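Local structure of sugar ABC transporter (Sugar-binding protein) (Bacillus halodurans, 4YO7) at residues Asn120-Asn123 with Pro128-Ile131. The protein binds myo-inositol and, as a solute-binding protein of the periplasmic-binding-protein type, probably delivers it to an ABC transporter. Sequence-based numbering, arbitrary orientation.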
loop_
_atom_site.group_PDB
_atom_site.type_symbol
_atom_site.label_atom_id
_atom_site.label_comp_id
_atom_site.label_asym_id
_atom_site.label_seq_id
_atom_site.Cartn_x
_atom_site.Cartn_y
_atom_site.Cartn_z
ATOM N N ASN A 120 -7.351 11.786 16.854
ATOM C CA ASN A 120 -7.996 12.442 17.984
ATOM C C ASN A 120 -7.281 13.719 18.396
ATOM O O ASN A 120 -7.917 14.755 18.632
ATOM C CB ASN A 120 -8.075 11.500 19.183
ATOM C CG ASN A 120 -9.117 10.413 19.001
ATOM O OD1 ASN A 120 -10.088 10.581 18.261
ATOM N ND2 ASN A 120 -8.935 9.298 19.701
HETATM N N MSE A 121 -5.962 13.642 18.459
HETATM C CA MSE A 121 -5.141 14.764 18.877
HETATM C C MSE A 121 -5.209 15.928 17.888
HETATM O O MSE A 121 -5.343 17.095 18.299
HETATM C CB MSE A 121 -3.699 14.275 19.051
HETATM C CG MSE A 121 -2.754 15.293 19.540
HETATM SE SE MSE A 121 -1.037 14.446 19.932
HETATM C CE MSE A 121 -0.540 13.605 18.267
ATOM N N VAL A 122 -5.131 15.617 16.592
ATOM C CA VAL A 122 -5.123 16.647 15.582
ATOM C C VAL A 122 -6.533 17.244 15.514
ATOM O O VAL A 122 -6.671 18.446 15.402
ATOM C CB VAL A 122 -4.632 16.108 14.216
ATOM C CG1 VAL A 122 -4.673 17.173 13.140
ATOM C CG2 VAL A 122 -3.233 15.621 14.365
ATOM N N ASN A 123 -7.567 16.412 15.585
ATOM C CA ASN A 123 -8.938 16.949 15.644
ATOM C C ASN A 123 -9.122 17.916 16.830
ATOM O O ASN A 123 -9.708 19.000 16.677
ATOM C CB ASN A 123 -9.975 15.852 15.755
ATOM C CG ASN A 123 -10.223 15.111 14.451
ATOM O OD1 ASN A 123 -9.967 15.614 13.351
ATOM N ND2 ASN A 123 -10.759 13.920 14.579
ATOM N N PRO A 128 -6.925 20.469 10.109
ATOM C CA PRO A 128 -7.318 19.370 9.206
ATOM C C PRO A 128 -6.270 18.274 9.091
ATOM O O PRO A 128 -5.080 18.543 9.003
ATOM C CB PRO A 128 -7.505 20.050 7.849
ATOM C CG PRO A 128 -7.488 21.512 8.090
ATOM C CD PRO A 128 -6.938 21.791 9.450
ATOM N N ILE A 129 -6.726 17.030 9.059
ATOM C CA ILE A 129 -5.814 15.898 8.901
ATOM C C ILE A 129 -6.287 14.994 7.755
ATOM O O ILE A 129 -7.428 14.487 7.733
ATOM C CB ILE A 129 -5.670 15.114 10.199
ATOM C CG1 ILE A 129 -4.722 13.908 9.952
ATOM C CG2 ILE A 129 -7.017 14.725 10.801
ATOM C CD1 ILE A 129 -4.117 13.373 11.151
ATOM N N ILE A 130 -5.387 14.842 6.799
ATOM C CA ILE A 130 -5.613 14.035 5.619
ATOM C C ILE A 130 -4.875 12.725 5.848
ATOM O O ILE A 130 -3.685 12.739 6.137
ATOM C CB ILE A 130 -5.062 14.712 4.333
ATOM C CG1 ILE A 130 -5.644 16.132 4.094
ATOM C CG2 ILE A 130 -5.255 13.806 3.101
ATOM C CD1 ILE A 130 -7.041 16.415 4.555
ATOM N N ILE A 131 -5.567 11.600 5.712
ATOM C CA ILE A 131 -4.934 10.274 5.828
ATOM C C ILE A 131 -4.641 9.748 4.420
ATOM O O ILE A 131 -5.508 9.716 3.554
ATOM C CB ILE A 131 -5.826 9.293 6.601
ATOM C CG1 ILE A 131 -6.108 9.818 8.020
ATOM C CG2 ILE A 131 -5.221 7.867 6.611
ATOM C CD1 ILE A 131 -4.921 9.933 8.916
#
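Val122, near the end of helix 112-125, faces Ile129, the first residue of strand 129-132, with their CA atoms 6.8 Å apart, as the chain leaves the helix and turns back into the parallel sheet. Both CB atoms are directed at the opposite segment, and two beta-branched side chains meet there. Val122 has CG1 anti to its backbone N (chi1 178°), which drives that methyl into the flank of Ile129, 3.7 Å from Ile129 CB. The other methyl, Val122 CG2, lies 4.0 Å from Ile129 CD1. The two side chains cross at a slant, Ile129 meeting the valine with CB, CG2 and CD1: its CG1 arm, extended with chi1 at 179°, carries CD1 along one side of the valine, while its CG2 branch lies 4.1 Å from Val122 CG1. Short, stiff and fully apolar, valine suits a buried helix face close to the sheet, and isoleucine combines a liking for strands with enough length to cover it. Asn123 marks the more polar border. Its OD1 comes within 4.0 Å of Ile129 CG2, a van der Waals contact, whereas its ND2 donates to the carbonyl oxygen of Gln141, tying the helix to the loop ahead of strand 144-147. Pro128 CB is directed away from the helix, and its side chain touches Ala298 of helix 284-299. The contact closes the second half of a beta-alpha-beta unit, strand 104-107, helix 112-125 and strand 129-132; Val122 also packs on Ile105 of the first strand and on Val94 of helix 87-100, while helix 284-299 meets Ile130 on the other face of the sheet.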